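Local coordinates for protein alanine racemase 1 (Caldanaerobacter subterraneus subsp. tengcongensis MB4, PDB 4Y2W) that belongs to the alanine racemase family, whose chains join an eight-stranded TIM-barrel domain to a C-terminal beta domain, at residues 35-40 with 53-58; 72-77 with 81-86; 23-28 with 221-226; 211-216 with 240-245. The protein carries 1 engineered substitution. One frame throughout, in Å; residues are numbered along the deposited sequence.

Interaction 1 (35-40 with 53-58); sequences IMAVIK and KFLEKE. With ALA (alanine), chain F.
Ala-37 and Leu-55 meet where the first strand of the TIM barrel, 34-38, is backed by helix 48-58 on the outside of the sheet. The direct contact is wholly apolar and small. One methyl of the leucine does the work: Leu-55 CD1 lies 3.8 Å from Ala-37 CB. The same CD1 comes to 4.2 Å from Ile-39 CG2, just beyond the end of the strand. Leu-55 holds CG anti to its carbonyl carbon (chi1 -70°), and CD1, anti to CA, extends away from the helix to the barrel wall. Ile-39 and Leu-55 run past one another in opposite directions, flank to flank. Phe-63 on the neighbouring strand touches all three residues and completes the apolar layer.

The polar links lie around this layer. Backbone bonds from Ala-37 to Tyr-62 and Gly-64 hold the strand in the sheet, while Glu-58 on the helix makes a salt bridge with Arg-23.

The third kind of contact concerns the ligand. Lys-40, which follows the strand, lines the alanine pocket with Tyr-44, Arg-138, His-168 and Gln-360. Its NZ also makes a salt bridge with Asp-317 of the second subunit. The lysine chain runs nearly straight until it turns at chi4 (83°), which leaves Lys-40 NZ 3.7 Å from atom O of the bound alanine.

Interaction 2 (72-77 with 81-86); sequences LELREK and TPILIF
Arg-75 reaches from helix 68-76 to the backbone carbonyl of Thr-81, and that is the main polar link between the two segments. Arg-75 NH1 donates to Thr-81 O over 2.8 Å, nearly straight at 164°, with the oxygen close to the guanidinium plane. Seen from the carbonyl, the donor is tilted 34° from its plane. A second, weak bond runs 3.4 Å from Arg-75 NH2 to the same Thr-81 O. NH1 also serves Ile-79 O, NE serves His-100 O and NH2 serves Asp-101 O, so four backbone carbonyls surround the group and fix its rotation.

Packing comes next. Ile-83 approaches from the opposite direction, and its CD1 lies over one face of the guanidinium, 3.3 Å above the plane and toward the rim. A bend at chi2 (-80°) folds the guanidinium back over Ile-83 and toward Thr-81 O. Arg-75 CG lies 4.0 Å from Ile-83 CD1. That methyl is shared: Leu-74 CB touches it at 3.9 Å.

Strand 83-85 is bonded to strands 62-65 and 103-106, and helix 68-76 covers its outer side in the right-handed beta-alpha-beta crossover from 62-65 to 83-85. Leu-74 extends the packing to Ala-48 and Ala-52 of helix 48-58.

Interaction 3 (23-28 with 221-226); sequences REIKKI and DMVRPG. With PO4 (phosphate ion), chain C.
Ile-25, on helix 15-28, faces Val-223 and Pro-225 at the last strand of the barrel, 222-224. Its CB points toward that strand but stays 4.8 Å from Pro-225 CG, so the two branches make the contact. CG2, anti to the backbone N, comes first: it lies 4.3 Å from Val-223 CG1 and 4.3 Å from Pro-225 CG, seated between the two. On the other branch, Ile-25 CG1 runs beside the proline ring, 4.3 Å from Pro-225 CB. Ile-25 CD1 turns back at the tip (chi2 -55°) and is 4.7 Å from that same Pro-225 CB. Ile-35 and Ile-228 also border this isoleucine.

Past the proline, Gly-226 N gives a weak bond of 3.3 Å to O1 of a phosphate ion, probably from the crystallisation liquor.

Every group that Ile-25 meets here is a hydrocarbon, so the contact has no directional bond to set its geometry. The strand's position comes instead from its backbone bonds, such as Val-223 with Met-36, and at this point the helix meets it through apolar burial alone.

Interaction 4 (211-216 with 240-245); sequences AILNLN and RKVELR
Leu-213 gives up the most surface here, and it meets the loop 240-245 in two ways, through its side chain and through its carbonyl. Its CD2 touches Val-242 CG1 at 4.1 Å, the two side chains crossing at about a right angle. Val-242 points toward the helix and also packs on Ile-28 and Tyr-233, so this methyl pair belongs to a wider apolar patch.

The polar half comes from Lys-241, the next most covered residue. Its NZ donates to Leu-213 O over 3.1 Å. The amine sits above the carbonyl plane, 39° out of it and away from the lone pairs, with a C=O...N angle of 126°. Bends at chi3 and chi4 curl the lysine back to that oxygen and bring its CE to 3.5 Å from Leu-213 O. The same NZ makes a salt bridge with Glu-239, the stronger partner. Leu-213 lies near the C-terminal, partly negative end of helix 209-214, which would probably favour the lysine's positive charge.

This is a structural contact on the outside of the TIM barrel: the loop leading from its last strand, 222-224, to strand 248-260 of the beta domain passes along helix 209-214.

How the interactions relate
From the N terminus, helix 15-28 supplies the first half of interaction 3, which stays open for almost two hundred residues. Inside that loop, interaction 1 closes the short run from strand 34-38 to helix 48-58, and interaction 2 then closes the short loop between 72-77 and 81-86. These two are in series, both nested in interaction 3, and they touch through Met-36 and Leu-84. Interaction 4 opens at 211-216, before interaction 3 closes at 221-226, and itself closes beyond it at 240-245, so the two cross; a hydrogen bond between Glu-24 OE1 and Glu-243 N joins them. Strands 34-38 and 222-224 are neighbours, so interactions 1 and 3 flank the barrel's closing seam, while interaction 4 ties in the connection to the beta domain.

Interaction 1 (35-40 with 53-58)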
loop_
_atom_site.group_PDB
_atom_site.type_symbol
_atom_site.label_atom_id
_atom_site.label_comp_id
_atom_site.label_asym_id
_atom_site.label_seq_id
_atom_site.Cartn_x
_atom_site.Cartn_y
_atom_site.Cartn_z
ATOM N N ILE A 35 3.416 6.362 28.718
ATOM C CA ILE A 35 3.733 6.294 27.293
ATOM C C ILE A 35 2.637 5.579 26.503
ATOM O O ILE A 35 2.245 4.460 26.838
ATOM C CB ILE A 35 5.097 5.612 27.061
ATOM C CG1 ILE A 35 6.207 6.516 27.613
ATOM C CG2 ILE A 35 5.313 5.326 25.578
ATOM C CD1 ILE A 35 7.605 5.950 27.517
ATOM N N MET A 36 2.149 6.251 25.462
ATOM C CA MET A 36 1.198 5.673 24.524
ATOM C C MET A 36 1.912 5.410 23.208
ATOM O O MET A 36 2.228 6.346 22.474
ATOM C CB MET A 36 0.032 6.632 24.282
ATOM C CG MET A 36 -0.844 6.261 23.095
ATOM S SD MET A 36 -2.178 7.429 22.815
ATOM C CE MET A 36 -3.358 6.862 24.032
ATOM N N ALA A 37 2.159 4.140 22.904
ATOM C CA ALA A 37 2.787 3.772 21.634
ATOM C C ALA A 37 1.791 3.944 20.482
ATOM O O ALA A 37 0.795 3.226 20.400
ATOM C CB ALA A 37 3.301 2.342 21.689
ATOM N N VAL A 38 2.051 4.916 19.612
ATOM C CA VAL A 38 1.268 5.070 18.392
ATOM C C VAL A 38 1.743 3.986 17.433
ATOM O O VAL A 38 2.914 3.953 17.062
ATOM C CB VAL A 38 1.452 6.464 17.758
ATOM C CG1 VAL A 38 0.684 6.571 16.446
ATOM C CG2 VAL A 38 1.010 7.551 18.730
ATOM N N ILE A 39 0.839 3.085 17.065
ATOM C CA ILE A 39 1.161 2.000 16.142
ATOM C C ILE A 39 0.105 1.924 15.040
ATOM O O ILE A 39 -0.237 0.840 14.557
ATOM C CB ILE A 39 1.310 0.642 16.874
ATOM C CG1 ILE A 39 0.042 0.288 17.661
ATOM C CG2 ILE A 39 2.505 0.685 17.813
ATOM C CD1 ILE A 39 0.049 -1.110 18.241
ATOM N N LYS A 40 -0.393 3.092 14.638
ATOM C CA LYS A 40 -1.370 3.188 13.558
ATOM C C LYS A 40 -0.748 2.837 12.213
ATOM O O LYS A 40 0.471 2.707 12.097
ATOM C CB LYS A 40 -1.999 4.586 13.512
ATOM C CG LYS A 40 -1.046 5.742 13.227
ATOM C CD LYS A 40 -1.579 7.020 13.863
ATOM C CE LYS A 40 -0.778 8.248 13.474
ATOM N NZ LYS A 40 -1.238 8.773 12.163
ATOM N N LYS A 53 2.122 -6.915 20.568
ATOM C CA LYS A 53 2.434 -8.043 21.444
ATOM C C LYS A 53 3.716 -7.768 22.226
ATOM O O LYS A 53 3.743 -7.922 23.447
ATOM C CB LYS A 53 2.579 -9.341 20.631
ATOM C CG LYS A 53 2.714 -10.614 21.467
ATOM C CD LYS A 53 3.609 -11.651 20.787
ATOM C CE LYS A 53 3.866 -12.876 21.661
ATOM N NZ LYS A 53 2.887 -13.973 21.415
ATOM N N PHE A 54 4.762 -7.342 21.525
ATOM C CA PHE A 54 6.074 -7.159 22.146
ATOM C C PHE A 54 6.212 -5.866 22.958
ATOM O O PHE A 54 6.994 -5.820 23.911
ATOM C CB PHE A 54 7.193 -7.295 21.105
ATOM C CG PHE A 54 7.659 -8.710 20.922
ATOM C CD1 PHE A 54 6.859 -9.638 20.268
ATOM C CD2 PHE A 54 8.874 -9.131 21.445
ATOM C CE1 PHE A 54 7.276 -10.952 20.119
ATOM C CE2 PHE A 54 9.296 -10.443 21.300
ATOM C CZ PHE A 54 8.497 -11.356 20.639
ATOM N N LEU A 55 5.460 -4.828 22.597
ATOM C CA LEU A 55 5.413 -3.608 23.410
ATOM C C LEU A 55 4.570 -3.817 24.676
ATOM O O LEU A 55 4.839 -3.204 25.714
ATOM C CB LEU A 55 4.886 -2.424 22.594
ATOM C CG LEU A 55 5.816 -1.896 21.496
ATOM C CD1 LEU A 55 5.112 -0.827 20.676
ATOM C CD2 LEU A 55 7.115 -1.352 22.072
ATOM N N GLU A 56 3.562 -4.686 24.592
ATOM C CA GLU A 56 2.778 -5.073 25.766
ATOM C C GLU A 56 3.636 -5.821 26.795
ATOM O O GLU A 56 3.477 -5.606 27.997
ATOM C CB GLU A 56 1.571 -5.924 25.360
ATOM C CG GLU A 56 0.659 -6.308 26.516
ATOM C CD GLU A 56 -0.585 -7.051 26.063
ATOM O OE1 GLU A 56 -0.454 -8.001 25.263
ATOM O OE2 GLU A 56 -1.694 -6.696 26.515
ATOM N N LYS A 57 4.531 -6.694 26.328
ATOM C CA LYS A 57 5.495 -7.365 27.212
ATOM C C LYS A 57 6.417 -6.341 27.876
ATOM O O LYS A 57 6.771 -6.477 29.049
ATOM C CB LYS A 57 6.363 -8.371 26.443
ATOM C CG LYS A 57 5.646 -9.597 25.886
ATOM C CD LYS A 57 6.612 -10.435 25.048
ATOM C CE LYS A 57 5.915 -11.465 24.167
ATOM N NZ LYS A 57 5.670 -12.767 24.850
ATOM N N GLU A 58 6.795 -5.314 27.117
ATOM C CA GLU A 58 7.728 -4.290 27.588
ATOM C C GLU A 58 7.105 -3.335 28.616
ATOM O O GLU A 58 7.819 -2.569 29.258
ATOM C CB GLU A 58 8.281 -3.495 26.397
ATOM C CG GLU A 58 9.678 -2.934 26.612
ATOM C CD GLU A 58 10.745 -4.013 26.730
ATOM O OE1 GLU A 58 11.738 -3.784 27.456
ATOM O OE2 GLU A 58 10.597 -5.084 26.102
HETATM N N ALA F . 2.690 10.783 12.063
HETATM C CA ALA F . 1.375 11.423 12.386
HETATM C C ALA F . 0.726 12.081 11.159
HETATM O O ALA F . -0.494 12.249 11.110
HETATM C CB ALA F . 1.544 12.441 13.506
HETATM O OXT ALA F . 1.388 12.469 10.192
#

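Interaction 2 (72-77 with 81-86)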
loop_
_atom_site.group_PDB
_atom_site.type_symbol
_atom_site.label_atom_id
_atom_site.label_comp_id
_atom_site.label_asym_id
_atom_site.label_seq_id
_atom_site.Cartn_x
_atom_site.Cartn_y
_atom_site.Cartn_z
ATOM N N LEU A 72 -9.778 -2.852 16.932
ATOM C CA LEU A 72 -10.372 -4.181 17.062
ATOM C C LEU A 72 -9.413 -5.305 16.682
ATOM O O LEU A 72 -9.424 -6.358 17.313
ATOM C CB LEU A 72 -11.650 -4.280 16.231
ATOM C CG LEU A 72 -12.824 -3.456 16.772
ATOM C CD1 LEU A 72 -13.917 -3.330 15.719
ATOM C CD2 LEU A 72 -13.372 -4.057 18.060
ATOM N N GLU A 73 -8.592 -5.086 15.655
ATOM C CA GLU A 73 -7.599 -6.082 15.240
ATOM C C GLU A 73 -6.702 -6.474 16.411
ATOM O O GLU A 73 -6.388 -7.651 16.595
ATOM C CB GLU A 73 -6.737 -5.548 14.089
ATOM C CG GLU A 73 -5.652 -6.509 13.607
ATOM C CD GLU A 73 -4.688 -5.875 12.619
ATOM O OE1 GLU A 73 -4.613 -4.631 12.551
ATOM O OE2 GLU A 73 -3.988 -6.626 11.912
ATOM N N LEU A 74 -6.297 -5.481 17.197
ATOM C CA LEU A 74 -5.443 -5.718 18.357
ATOM C C LEU A 74 -6.148 -6.539 19.443
ATOM O O LEU A 74 -5.544 -7.442 20.025
ATOM C CB LEU A 74 -4.947 -4.388 18.931
ATOM C CG LEU A 74 -4.011 -3.592 18.019
ATOM C CD1 LEU A 74 -3.807 -2.181 18.553
ATOM C CD2 LEU A 74 -2.678 -4.312 17.857
ATOM N N ARG A 75 -7.418 -6.229 19.706
ATOM C CA ARG A 75 -8.220 -6.988 20.679
ATOM C C ARG A 75 -8.453 -8.439 20.236
ATOM O O ARG A 75 -8.414 -9.357 21.060
ATOM C CB ARG A 75 -9.562 -6.296 20.939
ATOM C CG ARG A 75 -9.469 -5.067 21.833
ATOM C CD ARG A 75 -9.376 -5.440 23.308
ATOM N NE ARG A 75 -9.440 -4.260 24.178
ATOM C CZ ARG A 75 -8.396 -3.649 24.742
ATOM N NH1 ARG A 75 -7.152 -4.083 24.562
ATOM N NH2 ARG A 75 -8.599 -2.581 25.505
ATOM N N GLU A 76 -8.677 -8.638 18.939
ATOM C CA GLU A 76 -8.857 -9.981 18.378
ATOM C C GLU A 76 -7.641 -10.876 18.666
ATOM O O GLU A 76 -7.785 -12.087 18.843
ATOM C CB GLU A 76 -9.121 -9.906 16.864
ATOM C CG GLU A 76 -10.054 -10.984 16.316
ATOM C CD GLU A 76 -9.415 -12.364 16.232
ATOM O OE1 GLU A 76 -9.991 -13.319 16.799
ATOM O OE2 GLU A 76 -8.340 -12.495 15.603
ATOM N N LYS A 77 -6.452 -10.274 18.729
ATOM C CA LYS A 77 -5.217 -11.015 19.006
ATOM C C LYS A 77 -4.801 -11.019 20.488
ATOM O O LYS A 77 -3.647 -11.304 20.809
ATOM C CB LYS A 77 -4.079 -10.484 18.122
ATOM C CG LYS A 77 -4.278 -10.773 16.639
ATOM C CD LYS A 77 -4.069 -12.251 16.313
ATOM C CE LYS A 77 -4.614 -12.616 14.941
ATOM N NZ LYS A 77 -3.879 -11.934 13.841
ATOM N N THR A 81 -3.723 -4.360 26.834
ATOM C CA THR A 81 -3.370 -2.945 26.948
ATOM C C THR A 81 -4.526 -2.041 26.500
ATOM O O THR A 81 -5.199 -2.352 25.517
ATOM C CB THR A 81 -2.127 -2.628 26.084
ATOM O OG1 THR A 81 -1.087 -3.574 26.361
ATOM C CG2 THR A 81 -1.603 -1.226 26.357
ATOM N N PRO A 82 -4.769 -0.927 27.223
ATOM C CA PRO A 82 -5.792 0.022 26.771
ATOM C C PRO A 82 -5.461 0.609 25.403
ATOM O O PRO A 82 -4.296 0.890 25.124
ATOM C CB PRO A 82 -5.756 1.122 27.842
ATOM C CG PRO A 82 -5.169 0.471 29.046
ATOM C CD PRO A 82 -4.181 -0.522 28.513
ATOM N N ILE A 83 -6.482 0.785 24.567
ATOM C CA ILE A 83 -6.305 1.293 23.206
ATOM C C ILE A 83 -7.179 2.523 22.976
ATOM O O ILE A 83 -8.348 2.542 23.372
ATOM C CB ILE A 83 -6.696 0.234 22.160
ATOM C CG1 ILE A 83 -5.879 -1.045 22.356
ATOM C CG2 ILE A 83 -6.518 0.782 20.745
ATOM C CD1 ILE A 83 -6.545 -2.280 21.792
ATOM N N LEU A 84 -6.605 3.538 22.326
ATOM C CA LEU A 84 -7.323 4.769 21.994
ATOM C C LEU A 84 -7.485 4.899 20.489
ATOM O O LEU A 84 -6.516 4.772 19.743
ATOM C CB LEU A 84 -6.579 5.997 22.535
ATOM C CG LEU A 84 -7.098 7.369 22.080
ATOM C CD1 LEU A 84 -8.523 7.614 22.546
ATOM C CD2 LEU A 84 -6.182 8.476 22.568
ATOM N N ILE A 85 -8.716 5.161 20.058
ATOM C CA ILE A 85 -9.022 5.428 18.656
ATOM C C ILE A 85 -9.087 6.941 18.432
ATOM O O ILE A 85 -10.004 7.602 18.917
ATOM C CB ILE A 85 -10.367 4.790 18.252
ATOM C CG1 ILE A 85 -10.309 3.271 18.445
ATOM C CG2 ILE A 85 -10.715 5.135 16.807
ATOM C CD1 ILE A 85 -11.665 2.605 18.538
ATOM N N PHE A 86 -8.111 7.478 17.701
ATOM C CA PHE A 86 -8.071 8.909 17.384
ATOM C C PHE A 86 -9.256 9.307 16.516
ATOM O O PHE A 86 -9.845 10.374 16.702
ATOM C CB PHE A 86 -6.783 9.278 16.641
ATOM C CG PHE A 86 -5.527 9.050 17.434
ATOM C CD1 PHE A 86 -5.324 9.702 18.641
ATOM C CD2 PHE A 86 -4.537 8.199 16.963
ATOM C CE1 PHE A 86 -4.165 9.497 19.373
ATOM C CE2 PHE A 86 -3.374 7.991 17.689
ATOM C CZ PHE A 86 -3.188 8.641 18.897
#

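Interaction 3 (23-28 with 221-226)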
loop_
_atom_site.group_PDB
_atom_site.type_symbol
_atom_site.label_atom_id
_atom_site.label_comp_id
_atom_site.label_asym_id
_atom_site.label_seq_id
_atom_site.Cartn_x
_atom_site.Cartn_y
_atom_site.Cartn_z
ATOM N N ARG A 23 12.378 2.015 25.086
ATOM C CA ARG A 23 13.140 2.281 26.314
ATOM C C ARG A 23 13.922 3.608 26.275
ATOM O O ARG A 23 14.168 4.207 27.320
ATOM C CB ARG A 23 14.080 1.114 26.644
ATOM C CG ARG A 23 13.357 -0.121 27.166
ATOM C CD ARG A 23 14.313 -1.119 27.813
ATOM N NE ARG A 23 15.349 -1.590 26.891
ATOM C CZ ARG A 23 15.166 -2.502 25.936
ATOM N NH1 ARG A 23 13.977 -3.065 25.744
ATOM N NH2 ARG A 23 16.183 -2.851 25.160
ATOM N N GLU A 24 14.306 4.058 25.081
ATOM C CA GLU A 24 14.950 5.365 24.915
ATOM C C GLU A 24 13.996 6.512 25.250
ATOM O O GLU A 24 14.413 7.521 25.817
ATOM C CB GLU A 24 15.480 5.541 23.488
ATOM C CG GLU A 24 16.648 4.634 23.137
ATOM C CD GLU A 24 17.923 5.010 23.866
ATOM O OE1 GLU A 24 18.299 6.198 23.829
ATOM O OE2 GLU A 24 18.551 4.114 24.471
ATOM N N ILE A 25 12.720 6.351 24.909
ATOM C CA ILE A 25 11.717 7.378 25.190
ATOM C C ILE A 25 11.488 7.529 26.698
ATOM O O ILE A 25 11.282 8.642 27.186
ATOM C CB ILE A 25 10.373 7.084 24.483
ATOM C CG1 ILE A 25 10.563 6.976 22.965
ATOM C CG2 ILE A 25 9.345 8.167 24.797
ATOM C CD1 ILE A 25 11.237 8.174 22.330
ATOM N N LYS A 26 11.527 6.415 27.427
ATOM C CA LYS A 26 11.384 6.438 28.886
ATOM C C LYS A 26 12.499 7.229 29.584
ATOM O O LYS A 26 12.267 7.846 30.625
ATOM C CB LYS A 26 11.318 5.014 29.448
ATOM C CG LYS A 26 10.011 4.300 29.141
ATOM C CD LYS A 26 9.893 2.961 29.861
ATOM C CE LYS A 26 9.461 3.121 31.312
ATOM N NZ LYS A 26 8.095 3.702 31.447
ATOM N N LYS A 27 13.699 7.211 29.012
ATOM C CA LYS A 27 14.825 7.973 29.555
ATOM C C LYS A 27 14.602 9.481 29.443
ATOM O O LYS A 27 14.991 10.229 30.336
ATOM C CB LYS A 27 16.128 7.592 28.843
ATOM C CG LYS A 27 16.571 6.156 29.079
ATOM C CD LYS A 27 17.754 5.788 28.195
ATOM C CE LYS A 27 18.269 4.389 28.500
ATOM N NZ LYS A 27 19.448 4.026 27.667
ATOM N N ILE A 28 13.969 9.913 28.352
ATOM C CA ILE A 28 13.716 11.336 28.090
ATOM C C ILE A 28 12.628 11.904 29.003
ATOM O O ILE A 28 12.761 13.021 29.509
ATOM C CB ILE A 28 13.302 11.581 26.614
ATOM C CG1 ILE A 28 14.388 11.087 25.646
ATOM C CG2 ILE A 28 12.999 13.057 26.365
ATOM C CD1 ILE A 28 15.777 11.617 25.935
ATOM N N ASP A 221 0.892 14.377 31.410
ATOM C CA ASP A 221 0.645 13.088 32.060
ATOM C C ASP A 221 0.971 11.905 31.150
ATOM O O ASP A 221 1.290 10.820 31.634
ATOM C CB ASP A 221 -0.816 12.986 32.508
ATOM C CG ASP A 221 -1.242 14.143 33.391
ATOM O OD1 ASP A 221 -0.560 14.416 34.400
ATOM O OD2 ASP A 221 -2.264 14.784 33.067
ATOM N N MET A 222 0.866 12.109 29.837
ATOM C CA MET A 222 1.150 11.053 28.867
ATOM C C MET A 222 1.779 11.618 27.594
ATOM O O MET A 222 1.600 12.787 27.256
ATOM C CB MET A 222 -0.130 10.276 28.540
ATOM C CG MET A 222 0.095 8.969 27.795
ATOM S SD MET A 222 -1.349 7.891 27.812
ATOM C CE MET A 222 -2.571 8.939 27.025
ATOM N N VAL A 223 2.518 10.762 26.898
ATOM C CA VAL A 223 3.282 11.143 25.718
ATOM C C VAL A 223 2.998 10.149 24.573
ATOM O O VAL A 223 2.733 8.972 24.824
ATOM C CB VAL A 223 4.776 11.263 26.116
ATOM C CG1 VAL A 223 5.704 10.497 25.190
ATOM C CG2 VAL A 223 5.178 12.727 26.221
ATOM N N ARG A 224 3.035 10.630 23.327
ATOM C CA ARG A 224 2.569 9.853 22.159
ATOM C C ARG A 224 3.646 9.601 21.083
ATOM O O ARG A 224 3.574 10.157 19.980
ATOM C CB ARG A 224 1.374 10.562 21.507
ATOM C CG ARG A 224 0.144 10.729 22.393
ATOM C CD ARG A 224 -1.067 11.146 21.566
ATOM N NE ARG A 224 -0.786 12.324 20.741
ATOM C CZ ARG A 224 -1.205 13.568 20.980
ATOM N NH1 ARG A 224 -1.966 13.867 22.030
ATOM N NH2 ARG A 224 -0.862 14.537 20.142
ATOM N N PRO A 225 4.637 8.746 21.385
ATOM C CA PRO A 225 5.641 8.417 20.373
ATOM C C PRO A 225 5.093 7.476 19.305
ATOM O O PRO A 225 4.414 6.500 19.632
ATOM C CB PRO A 225 6.736 7.719 21.181
ATOM C CG PRO A 225 6.018 7.114 22.335
ATOM C CD PRO A 225 4.915 8.077 22.670
ATOM N N GLY A 226 5.392 7.774 18.044
ATOM C CA GLY A 226 4.969 6.942 16.919
ATOM C C GLY A 226 6.148 6.546 16.057
ATOM O O GLY A 226 6.846 5.580 16.364
HETATM P P PO4 C . 4.422 10.878 15.580
HETATM O O1 PO4 C . 5.722 10.568 16.287
HETATM O O2 PO4 C . 4.401 12.324 15.134
HETATM O O3 PO4 C . 3.268 10.631 16.527
HETATM O O4 PO4 C . 4.288 9.987 14.365
#

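Interaction 4 (211-216 with 240-245)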
loop_
_atom_site.group_PDB
_atom_site.type_symbol
_atom_site.label_atom_id
_atom_site.label_comp_id
_atom_site.label_asym_id
_atom_site.label_seq_id
_atom_site.Cartn_x
_atom_site.Cartn_y
_atom_site.Cartn_z
ATOM N N ALA A 211 7.729 17.120 19.789
ATOM C CA ALA A 211 7.635 17.849 21.051
ATOM C C ALA A 211 8.243 17.065 22.216
ATOM O O ALA A 211 8.685 17.657 23.198
ATOM C CB ALA A 211 6.186 18.193 21.348
ATOM N N ILE A 212 8.258 15.739 22.113
ATOM C CA ILE A 212 8.871 14.901 23.144
ATOM C C ILE A 212 10.375 15.160 23.236
ATOM O O ILE A 212 10.942 15.174 24.332
ATOM C CB ILE A 212 8.609 13.403 22.878
ATOM C CG1 ILE A 212 7.127 13.085 23.085
ATOM C CG2 ILE A 212 9.450 12.521 23.798
ATOM C CD1 ILE A 212 6.650 11.867 22.324
ATOM N N LEU A 213 11.012 15.363 22.087
ATOM C CA LEU A 213 12.448 15.625 22.042
ATOM C C LEU A 213 12.771 17.047 22.497
ATOM O O LEU A 213 13.653 17.259 23.334
ATOM C CB LEU A 213 12.982 15.404 20.624
ATOM C CG LEU A 213 12.891 13.971 20.084
ATOM C CD1 LEU A 213 13.125 13.951 18.582
ATOM C CD2 LEU A 213 13.876 13.051 20.792
ATOM N N ASN A 214 12.035 18.009 21.948
ATOM C CA ASN A 214 12.321 19.427 22.140
ATOM C C ASN A 214 11.665 20.002 23.392
ATOM O O ASN A 214 12.340 20.518 24.283
ATOM C CB ASN A 214 11.833 20.220 20.922
ATOM C CG ASN A 214 12.471 19.765 19.622
ATOM O OD1 ASN A 214 13.406 18.963 19.615
ATOM N ND2 ASN A 214 11.958 20.279 18.505
ATOM N N LEU A 215 10.342 19.902 23.444
ATOM C CA LEU A 215 9.530 20.619 24.426
ATOM C C LEU A 215 9.303 19.798 25.694
ATOM O O LEU A 215 8.334 19.044 25.786
ATOM C CB LEU A 215 8.180 20.991 23.797
ATOM C CG LEU A 215 8.116 22.109 22.742
ATOM C CD1 LEU A 215 9.361 22.237 21.879
ATOM C CD2 LEU A 215 6.904 21.907 21.845
ATOM N N ASN A 216 10.181 19.965 26.678
ATOM C CA ASN A 216 10.089 19.203 27.932
ATOM C C ASN A 216 8.801 19.501 28.717
ATOM O O ASN A 216 8.330 18.665 29.489
ATOM C CB ASN A 216 11.315 19.468 28.820
ATOM C CG ASN A 216 12.042 18.195 29.217
ATOM O OD1 ASN A 216 12.160 17.871 30.402
ATOM N ND2 ASN A 216 12.542 17.467 28.224
ATOM N N ARG A 240 17.508 14.996 18.509
ATOM C CA ARG A 240 18.064 13.652 18.272
ATOM C C ARG A 240 19.007 13.193 19.386
ATOM O O ARG A 240 20.036 12.565 19.121
ATOM C CB ARG A 240 18.783 13.571 16.908
ATOM C CG ARG A 240 17.943 14.033 15.722
ATOM C CD ARG A 240 18.689 13.924 14.396
ATOM N NE ARG A 240 17.809 14.236 13.263
ATOM C CZ ARG A 240 17.630 13.478 12.177
ATOM N NH1 ARG A 240 18.285 12.331 12.009
ATOM N NH2 ARG A 240 16.788 13.884 11.230
ATOM N N LYS A 241 18.641 13.491 20.633
ATOM C CA LYS A 241 19.469 13.132 21.789
ATOM C C LYS A 241 19.355 11.639 22.140
ATOM O O LYS A 241 20.170 11.111 22.903
ATOM C CB LYS A 241 19.121 14.013 23.001
ATOM C CG LYS A 241 17.937 13.541 23.837
ATOM C CD LYS A 241 17.540 14.567 24.895
ATOM C CE LYS A 241 16.327 15.393 24.482
ATOM N NZ LYS A 241 16.551 16.175 23.233
ATOM N N VAL A 242 18.337 10.976 21.590
ATOM C CA VAL A 242 18.134 9.537 21.779
ATOM C C VAL A 242 18.976 8.714 20.802
ATOM O O VAL A 242 19.332 9.193 19.728
ATOM C CB VAL A 242 16.642 9.149 21.637
ATOM C CG1 VAL A 242 15.798 9.915 22.646
ATOM C CG2 VAL A 242 16.129 9.388 20.220
ATOM N N GLU A 243 19.282 7.477 21.191
ATOM C CA GLU A 243 20.048 6.549 20.356
ATOM C C GLU A 243 19.123 5.491 19.753
ATOM O O GLU A 243 18.787 4.503 20.409
ATOM C CB GLU A 243 21.135 5.861 21.184
ATOM C CG GLU A 243 22.084 4.993 20.363
ATOM C CD GLU A 243 22.277 3.597 20.937
ATOM O OE1 GLU A 243 22.390 2.642 20.137
ATOM O OE2 GLU A 243 22.313 3.449 22.179
ATOM N N LEU A 244 18.727 5.693 18.499
ATOM C CA LEU A 244 17.793 4.786 17.836
ATOM C C LEU A 244 18.509 3.647 17.118
ATOM O O LEU A 244 19.615 3.824 16.600
ATOM C CB LEU A 244 16.909 5.554 16.845
ATOM C CG LEU A 244 16.027 6.648 17.455
ATOM C CD1 LEU A 244 15.331 7.459 16.369
ATOM C CD2 LEU A 244 15.007 6.066 18.423
ATOM N N ARG A 245 17.867 2.477 17.107
ATOM C CA ARG A 245 18.346 1.320 16.351
ATOM C C ARG A 245 17.422 1.046 15.167
ATOM O O ARG A 245 16.252 1.429 15.170
ATOM C CB ARG A 245 18.449 0.081 17.247
ATOM C CG ARG A 245 19.357 0.280 18.452
ATOM C CD ARG A 245 20.052 -0.996 18.911
ATOM N NE ARG A 245 19.129 -2.043 19.358
ATOM C CZ ARG A 245 18.714 -3.082 18.624
ATOM N NH1 ARG A 245 19.116 -3.254 17.366
ATOM N NH2 ARG A 245 17.880 -3.967 19.162
#